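Local coordinates for protein DR2417 (Deinococcus radiodurans, PDB 4XWW) that probably degrades and matures RNA as a metal-dependent 5'-3' exonuclease, and possibly endonuclease, of the metallo-beta-lactamase superfamily, working as a homodimer, at residues A[110-113]-A[114-118]; A[270-273]-A[274-277]; A[279-283]-A[284-288]. All coordinates share one frame; numbering follows the deposited sequence.

Contact 1: A[110-113]-A[114-118]; sequences LTLA and LVREK
Leu-110 and Leu-114, one helical turn apart, lay their branched ends against each other at a slant. CG of Leu-110 meets CD1 of Leu-114 at 4.0 Å, and CD1 of Leu-110 reaches CG of Leu-114 at 4.1 Å. CG of Leu-110 stands opposite its backbone N (chi1 177°), which carries it along the helix toward Leu-114, whereas CG of Leu-114 closes back over the carbonyl O of Leu-110, 3.3 Å away. Beneath the pair, Leu-114 N donates to that same O at 3.0 Å, and further i to i+4 bonds run from Val-115 to Thr-111, from Arg-116 to Leu-112 and from Glu-117 to Ala-113.

All of this belongs to helix 109-122, the crossover of a beta-alpha-beta unit between strands 104-107 and 128-131 in the metallo-beta-lactamase fold. The two leucines form an apolar patch facing helix 271-282, while Leu-112 and Val-115 pack on Leu-129 of strand 128-131; apolar residues suit both buried sides.

Arg-116 takes the exposed side, where a long charged chain can stay solvated. Bent at chi3 (-88°), it folds back over the preceding turn: Leu-112 O lies 3.8 Å above one guanidinium face, offset toward the rim, and NH2 comes to 4.0 Å from CB of Leu-112. NH1 comes to 3.9 Å from CA of Ala-113, so this small residue lies beside the returning chain. Lys-118 leads away from the turn to a salt bridge with Glu-87, and the side chain of Thr-111 lies about 4 Å from that of His-84, a zinc ligand.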
ATOM      1  N   LEU A 110      32.220  -0.437   9.558  1.00 22.48           N
ATOM      2  CA  LEU A 110      30.861  -0.785   9.986  1.00 24.77           C
ATOM      3  C   LEU A 110      30.269  -1.811   9.022  1.00 20.43           C
ATOM      4  O   LEU A 110      29.603  -2.760   9.435  1.00 20.87           O
ATOM      5  CB  LEU A 110      29.952   0.455  10.066  1.00 19.89           C
ATOM      6  CG  LEU A 110      28.491   0.180  10.446  1.00 20.50           C
ATOM      7  CD1 LEU A 110      28.402  -0.508  11.832  1.00 21.29           C
ATOM      8  CD2 LEU A 110      27.706   1.484  10.416  1.00 21.93           C
ATOM      9  N   THR A 111      30.550  -1.631   7.734  1.00 20.59           N
ATOM     10  CA  THR A 111      30.083  -2.572   6.717  1.00 24.77           C
ATOM     11  C   THR A 111      30.569  -3.980   7.039  1.00 21.80           C
ATOM     12  O   THR A 111      29.779  -4.922   7.120  1.00 22.83           O
ATOM     13  CB  THR A 111      30.567  -2.162   5.314  1.00 22.68           C
ATOM     14  OG1 THR A 111      30.160  -0.813   5.056  1.00 24.78           O
ATOM     15  CG2 THR A 111      29.968  -3.075   4.255  1.00 21.43           C
ATOM     16  N   LEU A 112      31.861  -4.129   7.308  1.00 20.16           N
ATOM     17  CA  LEU A 112      32.385  -5.452   7.607  1.00 23.88           C
ATOM     18  C   LEU A 112      31.877  -5.999   8.939  1.00 23.05           C
ATOM     19  O   LEU A 112      31.690  -7.211   9.083  1.00 22.91           O
ATOM     20  CB  LEU A 112      33.933  -5.435   7.596  1.00 21.65           C
ATOM     21  CG  LEU A 112      34.560  -5.029   6.255  1.00 21.26           C
ATOM     22  CD1 LEU A 112      36.094  -5.245   6.292  1.00 22.62           C
ATOM     23  CD2 LEU A 112      33.994  -5.844   5.120  1.00 26.79           C
ATOM     24  N   ALA A 113      31.677  -5.126   9.924  1.00 21.43           N
ATOM     25  CA  ALA A 113      31.192  -5.600  11.216  1.00 25.24           C
ATOM     26  C   ALA A 113      29.790  -6.215  11.050  1.00 26.76           C
ATOM     27  O   ALA A 113      29.494  -7.284  11.603  1.00 29.89           O
ATOM     28  CB  ALA A 113      31.175  -4.474  12.235  1.00 21.84           C
ATOM     29  N   LEU A 114      28.948  -5.548  10.268  1.00 21.02           N
ATOM     30  CA  LEU A 114      27.598  -6.042  10.012  1.00 25.63           C
ATOM     31  C   LEU A 114      27.625  -7.346   9.205  1.00 24.62           C
ATOM     32  O   LEU A 114      26.893  -8.290   9.514  1.00 24.95           O
ATOM     33  CB  LEU A 114      26.775  -4.964   9.304  1.00 23.16           C
ATOM     34  CG  LEU A 114      26.501  -3.692  10.132  1.00 22.55           C
ATOM     35  CD1 LEU A 114      25.876  -2.581   9.278  1.00 22.44           C
ATOM     36  CD2 LEU A 114      25.584  -3.995  11.311  1.00 23.98           C
ATOM     37  N   VAL A 115      28.491  -7.415   8.197  1.00 24.45           N
ATOM     38  CA  VAL A 115      28.599  -8.625   7.390  1.00 27.47           C
ATOM     39  C   VAL A 115      29.160  -9.773   8.220  1.00 30.44           C
ATOM     40  O   VAL A 115      28.658 -10.894   8.150  1.00 30.03           O
ATOM     41  CB  VAL A 115      29.468  -8.387   6.131  1.00 24.31           C
ATOM     42  CG1 VAL A 115      29.892  -9.698   5.484  1.00 25.91           C
ATOM     43  CG2 VAL A 115      28.694  -7.521   5.139  1.00 25.93           C
ATOM     44  N   ARG A 116      30.186  -9.482   9.021  1.00 28.34           N
ATOM     45  CA  ARG A 116      30.823 -10.483   9.860  1.00 30.05           C
ATOM     46  C   ARG A 116      29.803 -11.137  10.786  1.00 28.89           C
ATOM     47  O   ARG A 116      29.789 -12.358  10.950  1.00 31.40           O
ATOM     48  CB  ARG A 116      31.963  -9.840  10.670  1.00 35.12           C
ATOM     49  CG  ARG A 116      33.087 -10.746  11.070  1.00 46.23           C
ATOM     50  CD  ARG A 116      34.180  -9.950  11.805  1.00 42.23           C
ATOM     51  NE  ARG A 116      35.166  -9.384  10.888  1.00 45.16           N
ATOM     52  CZ  ARG A 116      35.396  -8.085  10.719  1.00 44.19           C
ATOM     53  NH1 ARG A 116      34.714  -7.180  11.412  1.00 38.79           N
ATOM     54  NH2 ARG A 116      36.325  -7.693   9.856  1.00 51.92           N
ATOM     55  N   GLU A 117      28.943 -10.321  11.387  1.00 34.61           N
ATOM     56  CA  GLU A 117      27.912 -10.839  12.279  1.00 40.93           C
ATOM     57  C   GLU A 117      26.888 -11.676  11.511  1.00 42.85           C
ATOM     58  O   GLU A 117      26.432 -12.721  11.984  1.00 38.28           O
ATOM     59  CB  GLU A 117      27.216  -9.692  13.005  1.00 40.42           C
ATOM     60  CG  GLU A 117      26.454 -10.130  14.228  1.00 53.84           C
ATOM     61  CD  GLU A 117      25.315  -9.198  14.561  1.00 61.60           C
ATOM     62  OE1 GLU A 117      24.312  -9.676  15.136  1.00 68.04           O
ATOM     63  OE2 GLU A 117      25.418  -7.991  14.243  1.00 65.98           O
ATOM     64  N   LYS A 118      26.533 -11.198  10.327  1.00 37.88           N
ATOM     65  CA  LYS A 118      25.601 -11.885   9.444  1.00 35.99           C
ATOM     66  C   LYS A 118      26.135 -13.262   9.075  1.00 43.49           C
ATOM     67  O   LYS A 118      25.424 -14.260   9.180  1.00 40.16           O
ATOM     68  CB  LYS A 118      25.366 -11.031   8.192  1.00 34.16           C
ATOM     69  CG  LYS A 118      24.166 -11.404   7.337  1.00 43.66           C
ATOM     70  CD  LYS A 118      23.929 -10.361   6.235  1.00 36.90           C
ATOM     71  CE  LYS A 118      23.143  -9.154   6.748  1.00 37.83           C
ATOM     72  NZ  LYS A 118      21.692  -9.468   6.918  1.00 44.13           N
TER

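Contact 2: A[270-273]-A[274-277]; sequences GRSM and IKYA. With nucleotides of chain C.
The guanidinium of Arg-271 meets RNA at a face and at an edge: N3 of the U6 base of chain C lies 3.8 Å above one face, offset toward the rim, while OP2 of U7 of chain C sits at the edge, in the plane. There NH1 donates to OP2 of U7 in an almost straight bond (3.1 Å, 177° at the hydrogen). The bend at chi3 (-67°) comes where CD meets the base, 3.5 Å from C5 of U6, and lays the guanidinium on over it. Arginine suits this place because one group offers both a flat surface to a base and a charge to a phosphate. The ring of Tyr-276 has OG of Ser-272 at its edge, in plane, 3.8 Å from CE2. That hydroxyl is buried without a hydrogen-bond partner in the model.

The first turn of helix 271-282 also receives the backbone phosphate of U6. Ser-272 N, not yet used within the helix, donates to OP2 of U6 at 2.9 Å, and the positive end of the helix dipole would favour the anion here. Gly-270, the N-cap residue, has backbone angles that call for glycine, and its CA comes to 3.6 Å from OP1 of U6 of chain C. Its carbonyl accepts from Ile-274 N at 3.2 Å, starting the helical bonding.

The helix follows strand 265-269, an outermost strand of the parallel beta-CASP sheet, and Met-273 and Ala-277 rest on Met-268 of that strand. Across the domain boundary, Lys-275 touches Glu-117 and Tyr-276 touches Leu-114, both on helix 109-122.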
ATOM      1  N   GLY A 270      14.196  -3.056  21.354  1.00 29.34           N
ATOM      2  CA  GLY A 270      13.979  -3.831  20.150  1.00 25.86           C
ATOM      3  C   GLY A 270      15.299  -4.475  19.798  1.00 31.48           C
ATOM      4  O   GLY A 270      16.345  -3.811  19.823  1.00 32.19           O
ATOM      5  N   ARG A 271      15.247  -5.767  19.486  1.00 29.43           N
ATOM      6  CA  ARG A 271      16.456  -6.537  19.193  1.00 36.20           C
ATOM      7  C   ARG A 271      17.361  -5.824  18.196  1.00 28.12           C
ATOM      8  O   ARG A 271      18.576  -5.696  18.406  1.00 31.42           O
ATOM      9  CB  ARG A 271      16.094  -7.919  18.643  1.00 42.87           C
ATOM     10  CG  ARG A 271      17.288  -8.854  18.584  1.00 52.96           C
ATOM     11  CD  ARG A 271      17.106  -9.981  17.578  1.00 57.38           C
ATOM     12  NE  ARG A 271      16.059 -10.928  17.957  1.00 58.25           N
ATOM     13  CZ  ARG A 271      16.136 -12.239  17.745  1.00 56.71           C
ATOM     14  NH1 ARG A 271      15.142 -13.035  18.114  1.00 57.63           N
ATOM     15  NH2 ARG A 271      17.214 -12.755  17.169  1.00 57.04           N
ATOM     16  N   SER A 272      16.759  -5.347  17.116  1.00 29.72           N
ATOM     17  CA  SER A 272      17.521  -4.719  16.047  1.00 31.37           C
ATOM     18  C   SER A 272      18.205  -3.416  16.493  1.00 28.17           C
ATOM     19  O   SER A 272      19.318  -3.118  16.063  1.00 28.23           O
ATOM     20  CB  SER A 272      16.614  -4.463  14.842  1.00 35.35           C
ATOM     21  OG  SER A 272      17.334  -4.629  13.632  1.00 45.48           O
ATOM     22  N   MET A 273      17.550  -2.637  17.351  1.00 28.31           N
ATOM     23  CA  MET A 273      18.165  -1.417  17.864  1.00 32.09           C
ATOM     24  C   MET A 273      19.443  -1.729  18.627  1.00 34.51           C
ATOM     25  O   MET A 273      20.464  -1.065  18.450  1.00 34.08           O
ATOM     26  CB  MET A 273      17.204  -0.656  18.779  1.00 29.00           C
ATOM     27  CG  MET A 273      16.258   0.249  18.039  1.00 34.92           C
ATOM     28  SD  MET A 273      17.049   1.710  17.355  1.00 24.37           S
ATOM     29  CE  MET A 273      15.706   2.324  16.336  1.00 22.73           C
ATOM     30  N   ILE A 274      19.369  -2.740  19.486  1.00 32.15           N
ATOM     31  CA  ILE A 274      20.519  -3.163  20.279  1.00 29.71           C
ATOM     32  C   ILE A 274      21.645  -3.673  19.372  1.00 37.44           C
ATOM     33  O   ILE A 274      22.825  -3.400  19.607  1.00 33.28           O
ATOM     34  CB  ILE A 274      20.103  -4.241  21.289  1.00 33.59           C
ATOM     35  CG1 ILE A 274      19.125  -3.633  22.298  1.00 35.94           C
ATOM     36  CG2 ILE A 274      21.312  -4.823  22.005  1.00 34.92           C
ATOM     37  CD1 ILE A 274      18.120  -4.614  22.861  1.00 51.68           C
ATOM     38  N   LYS A 275      21.263  -4.377  18.313  1.00 36.04           N
ATOM     39  CA  LYS A 275      22.231  -4.944  17.387  1.00 34.06           C
ATOM     40  C   LYS A 275      23.023  -3.871  16.648  1.00 33.46           C
ATOM     41  O   LYS A 275      24.247  -3.923  16.624  1.00 32.66           O
ATOM     42  CB  LYS A 275      21.543  -5.862  16.369  1.00 35.83           C
ATOM     43  CG  LYS A 275      22.483  -6.326  15.255  1.00 41.00           C
ATOM     44  CD  LYS A 275      21.766  -7.143  14.197  1.00 47.97           C
ATOM     45  CE  LYS A 275      21.778  -6.432  12.856  1.00 56.31           C
ATOM     46  NZ  LYS A 275      20.393  -6.259  12.333  1.00 57.92           N
ATOM     47  N   TYR A 276      22.337  -2.907  16.035  1.00 26.18           N
ATOM     48  CA  TYR A 276      23.039  -1.865  15.291  1.00 24.40           C
ATOM     49  C   TYR A 276      23.823  -0.954  16.222  1.00 26.78           C
ATOM     50  O   TYR A 276      24.924  -0.512  15.873  1.00 31.36           O
ATOM     51  CB  TYR A 276      22.080  -1.046  14.420  1.00 26.25           C
ATOM     52  CG  TYR A 276      21.760  -1.753  13.134  1.00 26.40           C
ATOM     53  CD1 TYR A 276      22.610  -1.661  12.039  1.00 27.35           C
ATOM     54  CD2 TYR A 276      20.637  -2.555  13.026  1.00 33.48           C
ATOM     55  CE1 TYR A 276      22.334  -2.336  10.862  1.00 31.79           C
ATOM     56  CE2 TYR A 276      20.346  -3.224  11.851  1.00 35.41           C
ATOM     57  CZ  TYR A 276      21.196  -3.117  10.777  1.00 33.59           C
ATOM     58  OH  TYR A 276      20.898  -3.801   9.620  1.00 31.25           O
ATOM     59  N   ALA A 277      23.278  -0.700  17.408  1.00 28.42           N
ATOM     60  CA  ALA A 277      23.957   0.141  18.388  1.00 29.01           C
ATOM     61  C   ALA A 277      25.291  -0.509  18.780  1.00 32.72           C
ATOM     62  O   ALA A 277      26.309   0.172  18.952  1.00 29.82           O
ATOM     63  CB  ALA A 277      23.085   0.365  19.617  1.00 28.83           C
TER
ATOM     64  P     U C   6      12.557  -5.869  16.438  1.00 31.27           P
ATOM     65  OP1   U C   6      11.911  -5.266  17.634  1.00 29.61           O
ATOM     66  OP2   U C   6      14.032  -5.775  16.238  1.00 30.62           O
ATOM     67  O5'   U C   6      12.204  -7.426  16.409  1.00 33.39           O
ATOM     68  C5'   U C   6      10.864  -7.887  16.348  1.00 34.45           C
ATOM     69  C4'   U C   6      10.814  -9.371  16.087  1.00 38.67           C
ATOM     70  O4'   U C   6      11.395  -9.660  14.788  1.00 40.75           O
ATOM     71  C3'   U C   6      11.619 -10.228  17.050  1.00 41.27           C
ATOM     72  O3'   U C   6      10.943 -10.483  18.266  1.00 47.62           O
ATOM     73  C2'   U C   6      11.912 -11.474  16.226  1.00 47.03           C
ATOM     74  O2'   U C   6      10.770 -12.315  16.163  1.00 47.08           O
ATOM     75  C1'   U C   6      12.134 -10.865  14.844  1.00 47.12           C
ATOM     76  N1    U C   6      13.567 -10.567  14.596  1.00 46.30           N
ATOM     77  C2    U C   6      14.348 -11.583  14.075  1.00 56.26           C
ATOM     78  O2    U C   6      13.904 -12.688  13.813  1.00 60.84           O
ATOM     79  N3    U C   6      15.669 -11.259  13.868  1.00 56.54           N
ATOM     80  C4    U C   6      16.283 -10.050  14.125  1.00 58.48           C
ATOM     81  O4    U C   6      17.485  -9.913  13.884  1.00 70.62           O
ATOM     82  C5    U C   6      15.413  -9.050  14.665  1.00 48.01           C
ATOM     83  C6    U C   6      14.124  -9.339  14.875  1.00 42.25           C
ATOM     84  P     U C   5      14.838  -2.216  11.348  1.00 39.71           P
ATOM     85  OP1   U C   5      13.806  -1.435  10.631  1.00 60.38           O
ATOM     86  OP2   U C   5      15.608  -1.582  12.438  1.00 52.98           O
ATOM     87  O5'   U C   5      14.152  -3.526  11.934  1.00 48.16           O
ATOM     88  C5'   U C   5      13.134  -3.405  12.937  1.00 42.40           C
ATOM     89  C4'   U C   5      12.149  -4.543  12.841  1.00 30.74           C
ATOM     90  O4'   U C   5      12.284  -5.227  11.566  1.00 32.63           O
ATOM     91  C3'   U C   5      12.331  -5.658  13.855  1.00 35.97           C
ATOM     92  O3'   U C   5      11.832  -5.307  15.138  1.00 29.43           O
ATOM     93  C2'   U C   5      11.563  -6.791  13.192  1.00 34.63           C
ATOM     94  O2'   U C   5      10.164  -6.649  13.308  1.00 34.51           O
ATOM     95  C1'   U C   5      11.983  -6.605  11.734  1.00 38.22           C
ATOM     96  N1    U C   5      13.175  -7.395  11.396  1.00 41.43           N
ATOM     97  C2    U C   5      12.986  -8.724  11.073  1.00 54.70           C
ATOM     98  O2    U C   5      11.885  -9.244  11.039  1.00 57.84           O
ATOM     99  N3    U C   5      14.133  -9.415  10.783  1.00 57.01           N
ATOM    100  C4    U C   5      15.424  -8.934  10.790  1.00 55.96           C
ATOM    101  O4    U C   5      16.355  -9.689  10.503  1.00 62.35           O
ATOM    102  C5    U C   5      15.540  -7.553  11.145  1.00 44.84           C
ATOM    103  C6    U C   5      14.439  -6.849  11.436  1.00 46.60           C
ATOM    104  P     U C   7      11.778 -10.697  19.605  1.00 55.22           P
ATOM    105  OP1   U C   7      12.449  -9.417  19.937  1.00 60.85           O
ATOM    106  OP2   U C   7      12.589 -11.927  19.445  1.00 63.36           O
ATOM    107  O5'   U C   7      10.650 -10.981  20.691  1.00 58.89           O
ATOM    108  C5'   U C   7       9.733  -9.950  21.092  1.00 58.16           C
ATOM    109  C4'   U C   7       8.333 -10.507  21.197  1.00 59.80           C
ATOM    110  O4'   U C   7       8.385 -11.824  21.814  1.00 63.33           O
ATOM    111  C3'   U C   7       7.373  -9.692  22.054  1.00 66.65           C
ATOM    112  O3'   U C   7       6.038  -9.844  21.585  1.00 74.28           O
ATOM    113  C2'   U C   7       7.537 -10.335  23.425  1.00 66.16           C
ATOM    114  O2'   U C   7       6.421 -10.138  24.267  1.00 71.57           O
ATOM    115  C1'   U C   7       7.678 -11.808  23.044  1.00 62.93           C
ATOM    116  N1    U C   7       8.409 -12.621  24.033  1.00 69.21           N
ATOM    117  C2    U C   7       8.070 -12.462  25.365  1.00 73.54           C
ATOM    118  O2    U C   7       7.212 -11.683  25.742  1.00 74.22           O
ATOM    119  N3    U C   7       8.777 -13.252  26.236  1.00 72.95           N
ATOM    120  C4    U C   7       9.760 -14.167  25.928  1.00 69.48           C
ATOM    121  O4    U C   7      10.304 -14.801  26.833  1.00 66.23           O
ATOM    122  C5    U C   7      10.050 -14.277  24.532  1.00 66.35           C
ATOM    123  C6    U C   7       9.378 -13.525  23.653  1.00 63.47           C
TER

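Contact 3: A[279-283]-A[284-288]; sequences AAQAT and GHMNP
The carbonyl O of Ala-280 is gripped by two backbone N-H groups, those of His-285 at 2.8 Å and Met-286 at 3.3 Å. Both arrive from the same face of the carbonyl plane, but differently: His-285 N is tilted 24° from that plane, whereas Met-286 N stands well above it. Gly-284 N turns to Gln-281 O at 3.1 Å, again from above the carbonyl plane. Together the His-285 and Gly-284 bonds make a Schellman motif, the classic end of a helix, here that of helix 271-282. Gly-284 is its C-prime residue, with a positive phi (78°) that glycine adopts readily.

Thr-283 turns its hydroxyl back to the helix: chi1 of 48° places OG1 between backbone N and carbonyl carbon, where it donates to Ala-279 O at 2.7 Å, adding to the weak bond from Thr-283 N. The same OG1 lies 3.2 Å from CD2 of His-285, whose imidazole has the carbonyl O of Thr-283 over one face. The ring NE2 goes on to a weak hydrogen bond with Asp-157.

Beyond the turn the chain runs across the end of the helix, bringing Met-286 and then Pro-288 against Ala-280 and Gln-281. CB of Met-286 settles 3.6 Å from CB of Ala-280, a close fit of a small methyl against the base of the methionine chain. Gln-281, its chain extended beyond CG, crosses Met-286 and reaches Pro-288, with NE2 3.3 Å from CD of the proline. A water sits between Gln-281 O (2.7 Å) and Asn-287 OD1 and can donate to either.

Helix 249-261 lies against the buried side, where Val-249 meets Ala-280 and His-285, and Ile-252 meets Met-286. Leu-110 of helix 109-122 packs on Thr-283 and His-285, while the loop after the turn leads on to helix 295-298.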
ATOM      1  N   ALA A 279      27.143  -2.639  16.937  1.00 27.47           N
ATOM      2  CA  ALA A 279      28.048  -2.513  15.803  1.00 29.19           C
ATOM      3  C   ALA A 279      28.553  -1.081  15.639  1.00 28.46           C
ATOM      4  O   ALA A 279      29.736  -0.874  15.375  1.00 27.12           O
ATOM      5  CB  ALA A 279      27.358  -2.981  14.519  1.00 28.43           C
ATOM      6  N   ALA A 280      27.656  -0.101  15.775  1.00 22.81           N
ATOM      7  CA  ALA A 280      28.043   1.305  15.656  1.00 23.66           C
ATOM      8  C   ALA A 280      29.028   1.697  16.765  1.00 24.73           C
ATOM      9  O   ALA A 280      29.987   2.415  16.516  1.00 23.20           O
ATOM     10  CB  ALA A 280      26.824   2.206  15.690  1.00 25.36           C
ATOM     11  N   GLN A 281      28.785   1.238  17.989  1.00 25.93           N
ATOM     12  CA  GLN A 281      29.713   1.574  19.075  1.00 22.22           C
ATOM     13  C   GLN A 281      31.066   0.903  18.876  1.00 31.05           C
ATOM     14  O   GLN A 281      32.112   1.525  19.101  1.00 27.23           O
ATOM     15  CB  GLN A 281      29.118   1.189  20.430  1.00 27.78           C
ATOM     16  CG  GLN A 281      27.969   2.095  20.886  1.00 31.96           C
ATOM     17  CD  GLN A 281      27.507   1.769  22.294  1.00 33.96           C
ATOM     18  OE1 GLN A 281      26.680   0.892  22.495  1.00 40.05           O
ATOM     19  NE2 GLN A 281      28.064   2.456  23.273  1.00 42.12           N
ATOM     20  N   ALA A 282      31.055  -0.351  18.426  1.00 25.13           N
ATOM     21  CA  ALA A 282      32.312  -1.081  18.221  1.00 27.44           C
ATOM     22  C   ALA A 282      33.182  -0.447  17.141  1.00 24.47           C
ATOM     23  O   ALA A 282      34.399  -0.627  17.145  1.00 27.73           O
ATOM     24  CB  ALA A 282      32.039  -2.539  17.876  1.00 30.43           C
ATOM     25  N   THR A 283      32.565   0.298  16.225  1.00 23.25           N
ATOM     26  CA  THR A 283      33.315   0.895  15.127  1.00 25.90           C
ATOM     27  C   THR A 283      33.407   2.407  15.280  1.00 22.75           C
ATOM     28  O   THR A 283      33.771   3.118  14.344  1.00 25.59           O
ATOM     29  CB  THR A 283      32.697   0.538  13.761  1.00 30.23           C
ATOM     30  OG1 THR A 283      31.289   0.763  13.806  1.00 25.54           O
ATOM     31  CG2 THR A 283      32.955  -0.938  13.441  1.00 26.78           C
ATOM     32  N   GLY A 284      33.070   2.891  16.468  1.00 23.78           N
ATOM     33  CA  GLY A 284      33.265   4.289  16.809  1.00 28.11           C
ATOM     34  C   GLY A 284      32.279   5.307  16.264  1.00 31.84           C
ATOM     35  O   GLY A 284      32.504   6.512  16.387  1.00 31.11           O
ATOM     36  N   HIS A 285      31.178   4.843  15.676  1.00 22.23           N
ATOM     37  CA  HIS A 285      30.210   5.765  15.089  1.00 22.94           C
ATOM     38  C   HIS A 285      29.138   6.211  16.067  1.00 21.06           C
ATOM     39  O   HIS A 285      28.461   7.199  15.832  1.00 27.11           O
ATOM     40  CB  HIS A 285      29.550   5.134  13.860  1.00 24.45           C
ATOM     41  CG  HIS A 285      30.527   4.804  12.782  1.00 21.36           C
ATOM     42  ND1 HIS A 285      31.146   5.767  12.020  1.00 25.63           N
ATOM     43  CD2 HIS A 285      31.011   3.611  12.347  1.00 26.03           C
ATOM     44  CE1 HIS A 285      31.976   5.192  11.165  1.00 21.91           C
ATOM     45  NE2 HIS A 285      31.904   3.881  11.342  1.00 22.46           N
ATOM     46  N   MET A 286      28.995   5.473  17.160  1.00 23.14           N
ATOM     47  CA  MET A 286      28.001   5.814  18.174  1.00 26.07           C
ATOM     48  C   MET A 286      28.663   5.922  19.532  1.00 27.47           C
ATOM     49  O   MET A 286      29.364   5.007  19.957  1.00 25.53           O
ATOM     50  CB  MET A 286      26.882   4.780  18.218  1.00 25.22           C
ATOM     51  CG  MET A 286      25.685   5.209  19.077  1.00 25.72           C
ATOM     52  SD  MET A 286      24.414   3.934  19.186  1.00 29.19           S
ATOM     53  CE  MET A 286      23.660   4.089  17.550  1.00 21.85           C
ATOM     54  N   ASN A 287      28.418   7.041  20.208  1.00 25.56           N
ATOM     55  CA  ASN A 287      29.025   7.327  21.495  1.00 28.55           C
ATOM     56  C   ASN A 287      27.998   7.947  22.438  1.00 25.80           C
ATOM     57  O   ASN A 287      27.812   9.157  22.459  1.00 27.65           O
ATOM     58  CB  ASN A 287      30.228   8.257  21.315  1.00 34.29           C
ATOM     59  CG  ASN A 287      31.279   7.675  20.387  1.00 40.00           C
ATOM     60  OD1 ASN A 287      32.103   6.862  20.808  1.00 38.42           O
ATOM     61  ND2 ASN A 287      31.255   8.082  19.117  1.00 37.66           N
ATOM     62  N   PRO A 288      27.306   7.106  23.205  1.00 25.80           N
ATOM     63  CA  PRO A 288      26.269   7.606  24.110  1.00 32.38           C
ATOM     64  C   PRO A 288      26.903   8.454  25.205  1.00 33.30           C
ATOM     65  O   PRO A 288      27.834   7.995  25.860  1.00 29.68           O
ATOM     66  CB  PRO A 288      25.639   6.328  24.687  1.00 36.75           C
ATOM     67  CG  PRO A 288      26.087   5.222  23.781  1.00 38.42           C
ATOM     68  CD  PRO A 288      27.404   5.640  23.219  1.00 35.71           C
TER
HETATM   69  O   HOH W   1      32.592   3.881  20.305  1.00 46.78           O

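Overall arrangement
Along the chain, contact 1 comes first, then contact 2, then contact 3, with centres 12 to 14 Å apart. Contact 1 lies on helix 109-122 of the metallo-beta-lactamase fold; contacts 2 and 3 are the two ends of helix 271-282 in the beta-CASP domain. The two helices pack across the domain interface, where Leu-114 CD2 and Leu-110 CD1 each come to 3.8 Å from Ala-279 CB. Ala-277 and Met-286 connect contacts 2 and 3. This arrangement brings the RNA-binding start of one helix near zinc-ligating histidines of the other domain, consistent with substrate being held between the domains.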